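Local coordinates for protein prolyl oligopeptidase (Novosphingobium capsulatum, PDB 1YR2) that probably cleaves oligopeptides on the carboxyl side of proline, as a serine protease of the S9A prolyl oligopeptidase family, at residues A97-E109 against W505-G517. Sequence-based numbering, arbitrary orientation.
Sequences ALEKRMKALIDYE and WFSAGFMTWIDSG
Thr-512 is the knob where helices 97-105 and 508-514 meet, seated among Leu-98, Arg-101, Met-102 and Leu-105. The helices cross obliquely at 131°, with their axes 9.1 Å apart. At chi1 -63° the hydroxyl of Thr-512 lies beside its own backbone N and methyl CG2 opposite that N; CG2 rests 3.5 Å from Leu-98 O, while OG1 donates to Ala-508 O at 2.9 Å within its own helix. This bond leaves the hydroxyl satisfied among aliphatic carbons of Met-102 and Leu-105: Met-102 CB lies 3.3 Å from OG1, and Leu-105 CD1 borders it too. The extended Met-102 chain carries CE on to the backbone of Gly-509, and Ile-106 CD1 meets Ala-508 CB at 3.7 Å. Arg-101, bent at chi2, comes side-on to Asp-515, giving both NE (2.8 Å) and NH2 to the single atom OD2, which lies in the guanidinium plane although the carboxylate is turned 69° from it. Leu-105 CD1 sits over the rim of one guanidinium face. Asp-515 OD1 pairs with Arg-481, and NH2 also reaches Thr-453 OG1. With an alanine at Arg-101, OD2 would probably lose both donors, leaving the carboxylate to Arg-481 through OD1. The helix before the first blade strand, 110-117, thus packs on the hydrolase part, as the N-terminal segment does in this family; the apolar seam is flanked by a salt bridge whose aspartate is likely to stay ionised.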
ATOM      1  N   ALA A  97      12.080  14.860 -20.947  1.00 19.06           N
ATOM      2  CA  ALA A  97      11.154  13.872 -21.448  1.00 19.11           C
ATOM      3  C   ALA A  97      10.578  13.076 -20.286  1.00 18.69           C
ATOM      4  O   ALA A  97       9.398  12.704 -20.289  1.00 17.99           O
ATOM      5  CB  ALA A  97      11.863  12.934 -22.395  1.00 20.13           C
ATOM      6  N   LEU A  98      11.395  12.842 -19.272  1.00 18.37           N
ATOM      7  CA  LEU A  98      10.916  12.093 -18.095  1.00 17.66           C
ATOM      8  C   LEU A  98       9.951  12.909 -17.264  1.00 17.09           C
ATOM      9  O   LEU A  98       8.941  12.370 -16.806  1.00 15.23           O
ATOM     10  CB  LEU A  98      12.063  11.616 -17.229  1.00 17.04           C
ATOM     11  CG  LEU A  98      12.934  10.543 -17.892  1.00 19.46           C
ATOM     12  CD1 LEU A  98      14.366  10.561 -17.278  1.00 19.24           C
ATOM     13  CD2 LEU A  98      12.367   9.135 -17.824  1.00 18.37           C
ATOM     14  N   GLU A  99      10.272  14.184 -17.034  1.00 16.80           N
ATOM     15  CA  GLU A  99       9.393  15.093 -16.280  1.00 18.80           C
ATOM     16  C   GLU A  99       8.028  15.219 -16.970  1.00 18.08           C
ATOM     17  O   GLU A  99       7.018  15.266 -16.308  1.00 17.49           O
ATOM     18  CB  GLU A  99       9.969  16.485 -16.111  1.00 19.15           C
ATOM     19  CG  GLU A  99       9.095  17.391 -15.247  1.00 25.90           C
ATOM     20  CD  GLU A  99       9.644  18.812 -15.061  1.00 35.78           C
ATOM     21  OE1 GLU A  99       9.663  19.611 -16.038  1.00 42.41           O
ATOM     22  OE2 GLU A  99      10.046  19.152 -13.913  1.00 44.08           O
ATOM     23  N   LYS A 100       8.050  15.305 -18.295  1.00 17.98           N
ATOM     24  CA  LYS A 100       6.831  15.442 -19.080  1.00 18.40           C
ATOM     25  C   LYS A 100       5.985  14.151 -18.972  1.00 17.16           C
ATOM     26  O   LYS A 100       4.765  14.241 -18.847  1.00 17.05           O
ATOM     27  CB  LYS A 100       7.175  15.712 -20.530  1.00 18.62           C
ATOM     28  CG  LYS A 100       6.000  15.899 -21.474  1.00 21.95           C
ATOM     29  CD  LYS A 100       6.506  16.142 -22.907  1.00 26.35           C
ATOM     30  CE  LYS A 100       5.469  15.716 -23.958  1.00 30.68           C
ATOM     31  NZ  LYS A 100       4.447  16.764 -24.179  1.00 31.93           N
ATOM     32  N   ARG A 101       6.619  12.991 -19.084  1.00 15.68           N
ATOM     33  CA  ARG A 101       5.887  11.741 -18.960  1.00 15.92           C
ATOM     34  C   ARG A 101       5.238  11.644 -17.575  1.00 14.26           C
ATOM     35  O   ARG A 101       4.044  11.312 -17.474  1.00 14.54           O
ATOM     36  CB  ARG A 101       6.772  10.524 -19.204  1.00 16.47           C
ATOM     37  CG  ARG A 101       5.988   9.229 -19.357  1.00 18.67           C
ATOM     38  CD  ARG A 101       5.211   9.201 -20.641  1.00 18.60           C
ATOM     39  NE  ARG A 101       4.142   8.226 -20.661  1.00 20.98           N
ATOM     40  CZ  ARG A 101       2.869   8.476 -20.319  1.00 20.79           C
ATOM     41  NH1 ARG A 101       2.492   9.636 -19.750  1.00 19.46           N
ATOM     42  NH2 ARG A 101       1.990   7.510 -20.429  1.00 22.14           N
ATOM     43  N   MET A 102       6.001  11.923 -16.522  1.00 13.05           N
ATOM     44  CA  MET A 102       5.501  11.745 -15.167  1.00 15.27           C
ATOM     45  C   MET A 102       4.341  12.694 -14.871  1.00 16.16           C
ATOM     46  O   MET A 102       3.340  12.257 -14.347  1.00 17.52           O
ATOM     47  CB  MET A 102       6.547  11.937 -14.103  1.00 14.88           C
ATOM     48  CG  MET A 102       5.976  11.551 -12.732  1.00 21.57           C
ATOM     49  SD  MET A 102       7.216  11.254 -11.604  1.00 31.16           S
ATOM     50  CE  MET A 102       6.145  10.863 -10.027  1.00 27.77           C
ATOM     51  N   LYS A 103       4.479  13.960 -15.242  1.00 16.92           N
ATOM     52  CA  LYS A 103       3.406  14.917 -15.065  1.00 18.45           C
ATOM     53  C   LYS A 103       2.113  14.357 -15.713  1.00 18.04           C
ATOM     54  O   LYS A 103       1.041  14.470 -15.159  1.00 18.68           O
ATOM     55  CB  LYS A 103       3.773  16.259 -15.707  1.00 20.16           C
ATOM     56  CG  LYS A 103       4.706  17.165 -14.880  1.00 25.32           C
ATOM     57  CD  LYS A 103       4.798  18.611 -15.490  1.00 30.08           C
ATOM     58  CE  LYS A 103       5.910  19.442 -14.831  1.00 33.15           C
ATOM     59  NZ  LYS A 103       6.427  20.553 -15.732  1.00 33.44           N
ATOM     60  N   ALA A 104       2.219  13.763 -16.888  1.00 17.14           N
ATOM     61  CA  ALA A 104       1.034  13.349 -17.621  1.00 17.85           C
ATOM     62  C   ALA A 104       0.359  12.105 -16.986  1.00 18.31           C
ATOM     63  O   ALA A 104      -0.823  11.880 -17.228  1.00 18.86           O
ATOM     64  CB  ALA A 104       1.365  13.087 -19.048  1.00 17.87           C
ATOM     65  N   LEU A 105       1.109  11.386 -16.147  1.00 17.78           N
ATOM     66  CA  LEU A 105       0.653  10.141 -15.486  1.00 18.16           C
ATOM     67  C   LEU A 105      -0.064  10.338 -14.146  1.00 19.35           C
ATOM     68  O   LEU A 105      -0.700   9.387 -13.648  1.00 18.83           O
ATOM     69  CB  LEU A 105       1.846   9.224 -15.231  1.00 18.48           C
ATOM     70  CG  LEU A 105       2.488   8.552 -16.436  1.00 19.56           C
ATOM     71  CD1 LEU A 105       3.745   7.842 -16.050  1.00 22.62           C
ATOM     72  CD2 LEU A 105       1.548   7.568 -17.017  1.00 21.51           C
ATOM     73  N   ILE A 106       0.031  11.527 -13.544  1.00 20.67           N
ATOM     74  CA  ILE A 106      -0.471  11.755 -12.147  1.00 22.60           C
ATOM     75  C   ILE A 106      -1.984  11.814 -11.945  1.00 22.40           C
ATOM     76  O   ILE A 106      -2.509  11.223 -11.009  1.00 23.25           O
ATOM     77  CB  ILE A 106       0.108  13.099 -11.553  1.00 24.54           C
ATOM     78  CG1 ILE A 106       1.620  13.056 -11.478  1.00 25.29           C
ATOM     79  CG2 ILE A 106      -0.479  13.366 -10.119  1.00 25.69           C
ATOM     80  CD1 ILE A 106       2.135  11.756 -10.848  1.00 27.96           C
ATOM     81  N   ASP A 107      -2.673  12.573 -12.781  1.00 22.37           N
ATOM     82  CA  ASP A 107      -4.066  12.910 -12.568  1.00 22.78           C
ATOM     83  C   ASP A 107      -4.874  12.115 -13.579  1.00 20.86           C
ATOM     84  O   ASP A 107      -4.673  12.224 -14.817  1.00 21.34           O
ATOM     85  CB  ASP A 107      -4.327  14.430 -12.699  1.00 23.65           C
ATOM     86  CG  ASP A 107      -3.499  15.253 -11.692  1.00 29.37           C
ATOM     87  OD1 ASP A 107      -3.562  14.968 -10.469  1.00 33.11           O
ATOM     88  OD2 ASP A 107      -2.706  16.181 -12.029  1.00 39.39           O
ATOM     89  N   TYR A 108      -5.753  11.270 -13.056  1.00 16.94           N
ATOM     90  CA  TYR A 108      -6.668  10.542 -13.904  1.00 15.41           C
ATOM     91  C   TYR A 108      -7.925  10.223 -13.089  1.00 15.45           C
ATOM     92  O   TYR A 108      -7.886  10.204 -11.859  1.00 13.97           O
ATOM     93  CB  TYR A 108      -6.004   9.250 -14.408  1.00 14.74           C
ATOM     94  CG  TYR A 108      -5.287   8.475 -13.335  1.00 14.83           C
ATOM     95  CD1 TYR A 108      -5.961   7.528 -12.558  1.00 13.22           C
ATOM     96  CD2 TYR A 108      -3.945   8.716 -13.046  1.00 14.32           C
ATOM     97  CE1 TYR A 108      -5.318   6.844 -11.526  1.00 15.48           C
ATOM     98  CE2 TYR A 108      -3.286   7.992 -12.023  1.00 12.33           C
ATOM     99  CZ  TYR A 108      -3.971   7.088 -11.271  1.00 15.03           C
ATOM    100  OH  TYR A 108      -3.330   6.387 -10.255  1.00 12.88           O
ATOM    101  N   GLU A 109      -9.028   9.958 -13.773  1.00 14.13           N
ATOM    102  CA  GLU A 109     -10.276   9.616 -13.101  1.00 14.49           C
ATOM    103  C   GLU A 109     -10.204   8.283 -12.359  1.00 14.71           C
ATOM    104  O   GLU A 109      -9.443   7.360 -12.729  1.00 13.08           O
ATOM    105  CB  GLU A 109     -11.423   9.599 -14.126  1.00 14.77           C
ATOM    106  CG  GLU A 109     -11.390   8.415 -15.065  1.00 16.60           C
ATOM    107  CD  GLU A 109     -12.499   8.503 -16.119  1.00 20.41           C
ATOM    108  OE1 GLU A 109     -13.640   8.915 -15.746  1.00 19.19           O
ATOM    109  OE2 GLU A 109     -12.216   8.147 -17.296  1.00 17.67           O
ATOM    110  N   TRP A 505       1.670  -2.780  -6.793  1.00 12.10           N
ATOM    111  CA  TRP A 505       0.896  -1.558  -6.698  1.00 11.33           C
ATOM    112  C   TRP A 505       1.268  -0.667  -7.882  1.00 10.22           C
ATOM    113  O   TRP A 505       2.282  -0.906  -8.533  1.00 10.90           O
ATOM    114  CB  TRP A 505       1.149  -0.852  -5.368  1.00 10.93           C
ATOM    115  CG  TRP A 505       2.382  -0.007  -5.272  1.00 13.60           C
ATOM    116  CD1 TRP A 505       2.442   1.350  -5.358  1.00 16.58           C
ATOM    117  CD2 TRP A 505       3.722  -0.453  -5.061  1.00 15.54           C
ATOM    118  NE1 TRP A 505       3.750   1.779  -5.241  1.00 18.66           N
ATOM    119  CE2 TRP A 505       4.551   0.680  -5.059  1.00 17.14           C
ATOM    120  CE3 TRP A 505       4.313  -1.711  -4.909  1.00 13.97           C
ATOM    121  CZ2 TRP A 505       5.922   0.605  -4.870  1.00 18.69           C
ATOM    122  CZ3 TRP A 505       5.694  -1.790  -4.703  1.00 17.55           C
ATOM    123  CH2 TRP A 505       6.480  -0.629  -4.693  1.00 16.85           C
ATOM    124  N   PHE A 506       0.489   0.365  -8.099  1.00  9.47           N
ATOM    125  CA  PHE A 506       0.762   1.286  -9.192  1.00  9.64           C
ATOM    126  C   PHE A 506       1.534   2.477  -8.682  1.00 11.26           C
ATOM    127  O   PHE A 506       1.043   3.216  -7.831  1.00 10.71           O
ATOM    128  CB  PHE A 506      -0.533   1.742  -9.935  1.00  8.48           C
ATOM    129  CG  PHE A 506      -0.228   2.706 -11.035  1.00  6.71           C
ATOM    130  CD1 PHE A 506       0.306   2.258 -12.189  1.00  9.23           C
ATOM    131  CD2 PHE A 506      -0.378   4.071 -10.847  1.00  8.42           C
ATOM    132  CE1 PHE A 506       0.696   3.141 -13.227  1.00  9.88           C
ATOM    133  CE2 PHE A 506      -0.016   4.972 -11.859  1.00 10.07           C
ATOM    134  CZ  PHE A 506       0.527   4.495 -13.051  1.00 11.54           C
ATOM    135  N   SER A 507       2.739   2.673  -9.216  1.00 11.99           N
ATOM    136  CA  SER A 507       3.591   3.800  -8.937  1.00 12.86           C
ATOM    137  C   SER A 507       3.745   4.607 -10.220  1.00 12.75           C
ATOM    138  O   SER A 507       4.260   4.077 -11.210  1.00 13.21           O
ATOM    139  CB  SER A 507       5.001   3.291  -8.546  1.00 12.54           C
ATOM    140  OG  SER A 507       5.939   4.338  -8.537  1.00 15.91           O
ATOM    141  N   ALA A 508       3.347   5.859 -10.179  1.00 12.24           N
ATOM    142  CA  ALA A 508       3.531   6.752 -11.312  1.00 13.46           C
ATOM    143  C   ALA A 508       5.027   6.940 -11.646  1.00 13.41           C
ATOM    144  O   ALA A 508       5.408   7.027 -12.812  1.00 14.84           O
ATOM    145  CB  ALA A 508       2.862   8.085 -11.045  1.00 14.00           C
ATOM    146  N   GLY A 509       5.882   7.025 -10.630  1.00 13.31           N
ATOM    147  CA  GLY A 509       7.314   7.074 -10.856  1.00 13.01           C
ATOM    148  C   GLY A 509       7.871   5.860 -11.577  1.00 12.59           C
ATOM    149  O   GLY A 509       8.540   6.001 -12.595  1.00 13.93           O
ATOM    150  N   PHE A 510       7.506   4.676 -11.145  1.00 12.77           N
ATOM    151  CA  PHE A 510       8.013   3.460 -11.817  1.00 12.55           C
ATOM    152  C   PHE A 510       7.454   3.364 -13.228  1.00 12.41           C
ATOM    153  O   PHE A 510       8.178   2.974 -14.158  1.00 11.09           O
ATOM    154  CB  PHE A 510       7.763   2.194 -11.044  1.00 14.53           C
ATOM    155  CG  PHE A 510       8.519   2.137  -9.720  1.00 17.28           C
ATOM    156  CD1 PHE A 510       9.758   2.789  -9.564  1.00 19.59           C
ATOM    157  CD2 PHE A 510       7.987   1.474  -8.657  1.00 21.22           C
ATOM    158  CE1 PHE A 510      10.420   2.791  -8.310  1.00 23.67           C
ATOM    159  CE2 PHE A 510       8.664   1.432  -7.419  1.00 22.55           C
ATOM    160  CZ  PHE A 510       9.856   2.099  -7.248  1.00 22.39           C
ATOM    161  N   MET A 511       6.220   3.784 -13.405  1.00 11.73           N
ATOM    162  CA  MET A 511       5.586   3.746 -14.732  1.00 10.70           C
ATOM    163  C   MET A 511       6.271   4.667 -15.733  1.00 11.39           C
ATOM    164  O   MET A 511       6.307   4.383 -16.939  1.00 10.02           O
ATOM    165  CB  MET A 511       4.123   4.104 -14.613  1.00 10.74           C
ATOM    166  CG  MET A 511       3.293   3.863 -15.867  1.00 14.24           C
ATOM    167  SD  MET A 511       3.172   2.064 -16.220  1.00 22.76           S
ATOM    168  CE  MET A 511       3.247   2.220 -17.869  1.00 22.08           C
ATOM    169  N   THR A 512       6.781   5.784 -15.239  1.00 10.83           N
ATOM    170  CA  THR A 512       7.519   6.732 -16.066  1.00 11.91           C
ATOM    171  C   THR A 512       8.735   6.018 -16.682  1.00 11.06           C
ATOM    172  O   THR A 512       9.034   6.191 -17.875  1.00 11.43           O
ATOM    173  CB  THR A 512       7.975   7.957 -15.200  1.00 12.10           C
ATOM    174  OG1 THR A 512       6.834   8.652 -14.691  1.00 15.07           O
ATOM    175  CG2 THR A 512       8.789   9.006 -16.034  1.00 14.05           C
ATOM    176  N   TRP A 513       9.479   5.275 -15.858  1.00  9.52           N
ATOM    177  CA  TRP A 513      10.633   4.532 -16.339  1.00 10.26           C
ATOM    178  C   TRP A 513      10.217   3.479 -17.356  1.00 10.20           C
ATOM    179  O   TRP A 513      10.791   3.422 -18.431  1.00 11.57           O
ATOM    180  CB  TRP A 513      11.365   3.849 -15.188  1.00  9.42           C
ATOM    181  CG  TRP A 513      12.573   3.093 -15.504  1.00  9.18           C
ATOM    182  CD1 TRP A 513      12.677   1.764 -15.716  1.00 11.90           C
ATOM    183  CD2 TRP A 513      13.909   3.620 -15.612  1.00 12.56           C
ATOM    184  NE1 TRP A 513      13.982   1.424 -15.957  1.00 10.85           N
ATOM    185  CE2 TRP A 513      14.762   2.542 -15.895  1.00 11.93           C
ATOM    186  CE3 TRP A 513      14.459   4.887 -15.470  1.00 12.08           C
ATOM    187  CZ2 TRP A 513      16.137   2.681 -16.019  1.00 13.52           C
ATOM    188  CZ3 TRP A 513      15.854   5.034 -15.587  1.00 14.81           C
ATOM    189  CH2 TRP A 513      16.662   3.940 -15.880  1.00 13.90           C
ATOM    190  N   ILE A 514       9.221   2.671 -17.026  1.00 11.54           N
ATOM    191  CA  ILE A 514       8.771   1.582 -17.914  1.00 12.19           C
ATOM    192  C   ILE A 514       8.235   2.122 -19.243  1.00 13.25           C
ATOM    193  O   ILE A 514       8.549   1.586 -20.318  1.00 13.85           O
ATOM    194  CB  ILE A 514       7.710   0.757 -17.210  1.00 13.29           C
ATOM    195  CG1 ILE A 514       8.280   0.134 -15.901  1.00 13.80           C
ATOM    196  CG2 ILE A 514       7.122  -0.288 -18.187  1.00 14.99           C
ATOM    197  CD1 ILE A 514       7.213  -0.194 -14.869  1.00 14.54           C
ATOM    198  N   ASP A 515       7.455   3.205 -19.176  1.00 14.09           N
ATOM    199  CA  ASP A 515       6.913   3.815 -20.381  1.00 13.84           C
ATOM    200  C   ASP A 515       7.851   4.818 -21.036  1.00 14.22           C
ATOM    201  O   ASP A 515       7.446   5.575 -21.941  1.00 12.78           O
ATOM    202  CB  ASP A 515       5.556   4.398 -20.119  1.00 14.43           C
ATOM    203  CG  ASP A 515       4.775   4.634 -21.412  1.00 16.81           C
ATOM    204  OD1 ASP A 515       4.893   3.833 -22.373  1.00 16.87           O
ATOM    205  OD2 ASP A 515       4.035   5.598 -21.548  1.00 17.94           O
ATOM    206  N   SER A 516       9.124   4.790 -20.607  1.00 14.18           N
ATOM    207  CA  SER A 516      10.209   5.446 -21.327  1.00 14.82           C
ATOM    208  C   SER A 516      11.170   4.425 -22.000  1.00 14.32           C
ATOM    209  O   SER A 516      12.163   4.817 -22.574  1.00 13.71           O
ATOM    210  CB  SER A 516      10.968   6.363 -20.355  1.00 15.34           C
ATOM    211  OG  SER A 516      10.108   7.405 -19.903  1.00 17.21           O
ATOM    212  N   GLY A 517      10.824   3.138 -21.974  1.00 14.04           N
ATOM    213  CA  GLY A 517      11.627   2.069 -22.558  1.00 14.73           C
ATOM    214  C   GLY A 517      12.621   1.366 -21.633  1.00 14.24           C
ATOM    215  O   GLY A 517      13.547   0.683 -22.114  1.00 15.21           O
TER